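Local coordinates for BH2602 protein (PDB 3NWZ) that probably hydrolyses acyl-CoA thioesters, being a coenzyme A-binding member of the thioesterase superfamily with the hot-dog fold, at residues T20-E23 with E24-D27; Y44-Y47 with L48-L51. One frame throughout, in Å; residues are numbered along the deposited sequence.

In the fold
Both contacts mark the start of a helix, one following the other along the chain ahead of the hot-dog sheet. Interaction 1 opens helix 23-40 at the surface, far from the centre of the chain; interaction 2 opens helix 47-52 and is partly buried. Their centres lie about 23 Å apart, and within a chain they do not touch. The chemistry follows the setting: at 20-27 an asparagine and a glutamate exchange bonds with backbone amides in a capping box, whereas at 44-51 a threonine cap is joined by a tyrosine ring and apolar carbons. Both touch the second subunit, where Glu24 in interaction 1 of one chain hydrogen-bonds to Tyr47 in interaction 2 of the other.

Interaction 1. Residues T20-E23 with E24-D27; sequences TANE and EEKD
Asn22 and Glu25 form a capping box at the start of helix 23-40, each side chain accepting from the other's backbone amide. Glu25 OE1 accepts from Asn22 N at 3.0 Å, met on its anti side with the N-H 24° out of the carboxylate plane. In return Asn22 OD1 accepts from Glu25 N at 3.2 Å, although the position of this oxygen is less certain. The asparagine is the N-cap, and its CG sits between the backbone N and the carbonyl carbon (chi1 81°), which turns the amide over the first helical turn. The two side chains cross at about a right angle. With Glu25 cut back to an alanine here, Asn22 N would probably lose its OE1 acceptor, leaving only the less certain OD1 bond of the box.

Backbone bonding begins with Lys26 N to Asn22 O, 2.9 Å and nearly straight at 172°.

Across the subunit boundary, Glu24 OE2 is hydrogen-bonded to Tyr47 OH of the second subunit, and Gln40 of that subunit packs on Ala21 and Glu25.

Apolar contact comes from the extended lysine chain, which passes alongside Ala21 and brings Lys26 CG to 3.4 Å from Ala21 CB.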
ATOM      1  N   THR A  20     -18.530  -8.776  38.918  1.00 98.96           N
ATOM      2  CA  THR A  20     -17.137  -9.219  38.869  1.00 88.52           C
ATOM      3  C   THR A  20     -16.506  -8.327  37.809  1.00 83.32           C
ATOM      4  O   THR A  20     -15.460  -8.645  37.241  1.00 86.98           O
ATOM      5  CB  THR A  20     -16.998 -10.697  38.415  1.00 78.64           C
ATOM      6  OG1 THR A  20     -18.084 -11.039  37.544  1.00 77.91           O
ATOM      7  CG2 THR A  20     -16.972 -11.634  39.610  1.00 82.83           C
ATOM      8  N   ALA A  21     -17.174  -7.204  37.559  1.00 74.98           N
ATOM      9  CA  ALA A  21     -16.754  -6.230  36.561  1.00 74.43           C
ATOM     10  C   ALA A  21     -16.117  -5.003  37.178  1.00 67.02           C
ATOM     11  O   ALA A  21     -16.748  -4.307  37.967  1.00 72.48           O
ATOM     12  CB  ALA A  21     -17.951  -5.806  35.722  1.00 72.92           C
ATOM     13  N   ASN A  22     -14.872  -4.726  36.797  1.00 53.06           N
ATOM     14  CA  ASN A  22     -14.175  -3.565  37.322  1.00 53.79           C
ATOM     15  C   ASN A  22     -14.716  -2.331  36.615  1.00 56.95           C
ATOM     16  O   ASN A  22     -15.440  -2.446  35.620  1.00 67.60           O
ATOM     17  CB  ASN A  22     -12.666  -3.697  37.092  1.00 60.45           C
ATOM     18  CG  ASN A  22     -12.253  -3.321  35.692  1.00 70.75           C
ATOM     19  OD1 ASN A  22     -12.685  -3.934  34.719  1.00 65.92           O
ATOM     20  ND2 ASN A  22     -11.406  -2.302  35.581  1.00 76.55           N
ATOM     21  N   GLU A  23     -14.375  -1.159  37.144  1.00 53.92           N
ATOM     22  CA  GLU A  23     -14.812   0.120  36.585  1.00 61.16           C
ATOM     23  C   GLU A  23     -14.766   0.190  35.056  1.00 64.12           C
ATOM     24  O   GLU A  23     -15.715   0.636  34.411  1.00 51.85           O
ATOM     25  CB  GLU A  23     -13.957   1.249  37.153  1.00 68.25           C
ATOM     26  CG  GLU A  23     -14.261   1.592  38.584  1.00 84.76           C
ATOM     27  CD  GLU A  23     -15.714   1.936  38.775  1.00 91.85           C
ATOM     28  OE1 GLU A  23     -16.542   1.000  38.791  1.00 90.40           O
ATOM     29  OE2 GLU A  23     -16.027   3.140  38.890  1.00 95.75           O
ATOM     30  N   GLU A  24     -13.648  -0.237  34.485  1.00 64.14           N
ATOM     31  CA  GLU A  24     -13.486  -0.217  33.046  1.00 61.21           C
ATOM     32  C   GLU A  24     -14.580  -1.076  32.408  1.00 63.13           C
ATOM     33  O   GLU A  24     -15.469  -0.553  31.745  1.00 72.04           O
ATOM     34  CB  GLU A  24     -12.084  -0.727  32.684  1.00 54.33           C
ATOM     35  CG  GLU A  24     -11.727  -0.710  31.201  1.00 57.15           C
ATOM     36  CD  GLU A  24     -10.301  -1.208  30.937  1.00 67.90           C
ATOM     37  OE1 GLU A  24      -9.336  -0.471  31.240  1.00 72.21           O
ATOM     38  OE2 GLU A  24     -10.148  -2.343  30.435  1.00 69.98           O
ATOM     39  N   GLU A  25     -14.523  -2.386  32.627  1.00 57.53           N
ATOM     40  CA  GLU A  25     -15.511  -3.304  32.065  1.00 50.37           C
ATOM     41  C   GLU A  25     -16.937  -2.759  32.215  1.00 58.95           C
ATOM     42  O   GLU A  25     -17.729  -2.811  31.275  1.00 55.29           O
ATOM     43  CB  GLU A  25     -15.430  -4.669  32.753  1.00 55.40           C
ATOM     44  CG  GLU A  25     -14.053  -5.346  32.777  1.00 55.63           C
ATOM     45  CD  GLU A  25     -14.084  -6.700  33.501  1.00 60.26           C
ATOM     46  OE1 GLU A  25     -14.635  -6.777  34.621  1.00 57.31           O
ATOM     47  OE2 GLU A  25     -13.552  -7.689  32.958  1.00 70.89           O
ATOM     48  N   LYS A  26     -17.278  -2.250  33.394  1.00 64.01           N
ATOM     49  CA  LYS A  26     -18.620  -1.710  33.585  1.00 59.12           C
ATOM     50  C   LYS A  26     -18.747  -0.426  32.783  1.00 51.65           C
ATOM     51  O   LYS A  26     -19.819  -0.080  32.290  1.00 56.14           O
ATOM     52  CB  LYS A  26     -18.899  -1.423  35.063  1.00 60.66           C
ATOM     53  CG  LYS A  26     -19.257  -2.643  35.901  1.00 60.39           C
ATOM     54  CD  LYS A  26     -19.484  -2.227  37.345  1.00 70.81           C
ATOM     55  CE  LYS A  26     -19.948  -3.379  38.220  1.00 76.46           C
ATOM     56  NZ  LYS A  26     -20.260  -2.922  39.607  1.00 71.88           N
ATOM     57  N   ASP A  27     -17.636   0.283  32.650  1.00 42.53           N
ATOM     58  CA  ASP A  27     -17.626   1.530  31.894  1.00 61.11           C
ATOM     59  C   ASP A  27     -17.844   1.235  30.409  1.00 70.67           C
ATOM     60  O   ASP A  27     -18.549   1.967  29.711  1.00 67.95           O
ATOM     61  CB  ASP A  27     -16.283   2.233  32.067  1.00 73.78           C
ATOM     62  CG  ASP A  27     -16.366   3.700  31.776  1.00 84.47           C
ATOM     63  OD1 ASP A  27     -16.587   4.470  32.738  1.00 85.56           O
ATOM     64  OD2 ASP A  27     -16.228   4.075  30.591  1.00 88.64           O
TER

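Interaction 2. Residues Y44-Y47 with L48-L51; sequences YATY and LASL
Leu51 N donates to Tyr47 O over 2.6 Å at an N-H...O angle of 156°, an i to i+4 bond within the first turn of helix 47-52. The residue before the helix, Thr46, is its N-cap. Its OG1 lies between the backbone N and the carbonyl carbon (chi1 68°), a torsion that brings the hydroxyl toward the first helical turn, where it accepts a weak bond from Ala49 N at 3.3 Å. The side chain thus gives an acceptor to an amide that has no helical carbonyl to bind. The carbonyl of the same residue begins the regular i to i+4 series, Ser50 N binding Thr46 O at 3.0 Å.

Tyr44, ahead of the cap, closes back over the turn. Its ring lays one face on the backbone of Ala49 and Ser50, and Ser50 CA makes a CH-pi contact 3.7 Å from the ring centroid and 26° off the normal. Ala49 O sits over this face as well, displaced toward the rim. At the far end of the ring, Tyr44 OH makes a weak hydrogen bond to Ile54 O.

Tyr47 points away from 48-51 and is buried at the subunit interface, its ring in a cation-pi contact with Lys39 and its OH held by Glu24 of the second subunit, while Leu48 and Leu51 pack on Leu73 of that subunit. Tyr47 and Leu51 also rest on Leu36 of helix 23-40, joining the two helices. On the other side, Tyr44 CD1 stands 3.9 Å from Ala49 CB.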
ATOM      1  N   TYR A  44     -27.644   6.441  13.758  1.00 32.35           N
ATOM      2  CA  TYR A  44     -26.492   5.821  13.079  1.00 45.15           C
ATOM      3  C   TYR A  44     -26.977   4.647  12.211  1.00 45.59           C
ATOM      4  O   TYR A  44     -27.758   3.811  12.663  1.00 37.63           O
ATOM      5  CB  TYR A  44     -25.498   5.253  14.092  1.00 52.58           C
ATOM      6  CG  TYR A  44     -24.648   6.259  14.796  1.00 55.92           C
ATOM      7  CD1 TYR A  44     -23.690   6.988  14.103  1.00 61.15           C
ATOM      8  CD2 TYR A  44     -24.777   6.473  16.165  1.00 52.99           C
ATOM      9  CE1 TYR A  44     -22.873   7.907  14.754  1.00 56.11           C
ATOM     10  CE2 TYR A  44     -23.963   7.392  16.828  1.00 58.08           C
ATOM     11  CZ  TYR A  44     -23.012   8.104  16.112  1.00 56.00           C
ATOM     12  OH  TYR A  44     -22.196   9.007  16.742  1.00 63.84           O
ATOM     13  N   ALA A  45     -26.494   4.561  10.980  1.00 41.94           N
ATOM     14  CA  ALA A  45     -26.903   3.464  10.099  1.00 49.90           C
ATOM     15  C   ALA A  45     -26.352   2.120  10.563  1.00 46.75           C
ATOM     16  O   ALA A  45     -27.055   1.110  10.490  1.00 50.01           O
ATOM     17  CB  ALA A  45     -26.450   3.726   8.640  1.00 45.65           C
ATOM     18  N   THR A  46     -25.108   2.119  11.048  1.00 32.04           N
ATOM     19  CA  THR A  46     -24.429   0.897  11.483  1.00 36.03           C
ATOM     20  C   THR A  46     -24.011   0.843  12.953  1.00 33.31           C
ATOM     21  O   THR A  46     -23.884   1.869  13.632  1.00 34.37           O
ATOM     22  CB  THR A  46     -23.144   0.668  10.683  1.00 31.50           C
ATOM     23  OG1 THR A  46     -22.192   1.689  11.032  1.00 29.43           O
ATOM     24  CG2 THR A  46     -23.422   0.715   9.206  1.00 40.72           C
ATOM     25  N   TYR A  47     -23.757  -0.378  13.413  1.00 25.59           N
ATOM     26  CA  TYR A  47     -23.342  -0.621  14.788  1.00 42.24           C
ATOM     27  C   TYR A  47     -21.930  -0.119  15.031  1.00 55.15           C
ATOM     28  O   TYR A  47     -21.629   0.417  16.099  1.00 55.56           O
ATOM     29  CB  TYR A  47     -23.399  -2.120  15.105  1.00 40.09           C
ATOM     30  CG  TYR A  47     -24.794  -2.673  15.125  1.00 42.74           C
ATOM     31  CD1 TYR A  47     -25.373  -3.186  13.971  1.00 43.82           C
ATOM     32  CD2 TYR A  47     -25.563  -2.626  16.285  1.00 42.39           C
ATOM     33  CE1 TYR A  47     -26.690  -3.633  13.969  1.00 45.77           C
ATOM     34  CE2 TYR A  47     -26.873  -3.066  16.290  1.00 44.03           C
ATOM     35  CZ  TYR A  47     -27.435  -3.564  15.129  1.00 46.46           C
ATOM     36  OH  TYR A  47     -28.757  -3.946  15.111  1.00 50.92           O
ATOM     37  N   LEU A  48     -21.064  -0.301  14.041  1.00 54.79           N
ATOM     38  CA  LEU A  48     -19.677   0.122  14.166  1.00 47.58           C
ATOM     39  C   LEU A  48     -19.559   1.620  14.435  1.00 45.27           C
ATOM     40  O   LEU A  48     -18.873   2.029  15.365  1.00 39.13           O
ATOM     41  CB  LEU A  48     -18.902  -0.261  12.907  1.00 46.31           C
ATOM     42  CG  LEU A  48     -17.615  -1.037  13.213  1.00 65.27           C
ATOM     43  CD1 LEU A  48     -16.520  -0.098  13.739  1.00 71.29           C
ATOM     44  CD2 LEU A  48     -17.919  -2.141  14.229  1.00 70.12           C
ATOM     45  N   ALA A  49     -20.238   2.418  13.614  1.00 42.82           N
ATOM     46  CA  ALA A  49     -20.247   3.870  13.746  1.00 38.26           C
ATOM     47  C   ALA A  49     -20.893   4.215  15.080  1.00 37.96           C
ATOM     48  O   ALA A  49     -20.366   5.010  15.859  1.00 41.09           O
ATOM     49  CB  ALA A  49     -21.039   4.480  12.610  1.00 37.28           C
ATOM     50  N   SER A  50     -22.041   3.596  15.337  1.00 39.60           N
ATOM     51  CA  SER A  50     -22.782   3.800  16.579  1.00 41.36           C
ATOM     52  C   SER A  50     -21.990   3.472  17.850  1.00 52.50           C
ATOM     53  O   SER A  50     -22.035   4.226  18.826  1.00 51.06           O
ATOM     54  CB  SER A  50     -24.061   2.960  16.568  1.00 28.78           C
ATOM     55  OG  SER A  50     -24.674   2.991  17.846  1.00 40.87           O
ATOM     56  N   LEU A  51     -21.276   2.349  17.848  1.00 44.56           N
ATOM     57  CA  LEU A  51     -20.513   1.943  19.019  1.00 34.95           C
ATOM     58  C   LEU A  51     -19.194   2.668  19.115  1.00 40.23           C
ATOM     59  O   LEU A  51     -18.535   2.631  20.154  1.00 44.66           O
ATOM     60  CB  LEU A  51     -20.262   0.434  19.009  1.00 31.56           C
ATOM     61  CG  LEU A  51     -21.406  -0.486  19.467  1.00 41.94           C
ATOM     62  CD1 LEU A  51     -22.746   0.011  18.970  1.00 54.53           C
ATOM     63  CD2 LEU A  51     -21.148  -1.894  18.945  1.00 38.67           C
TER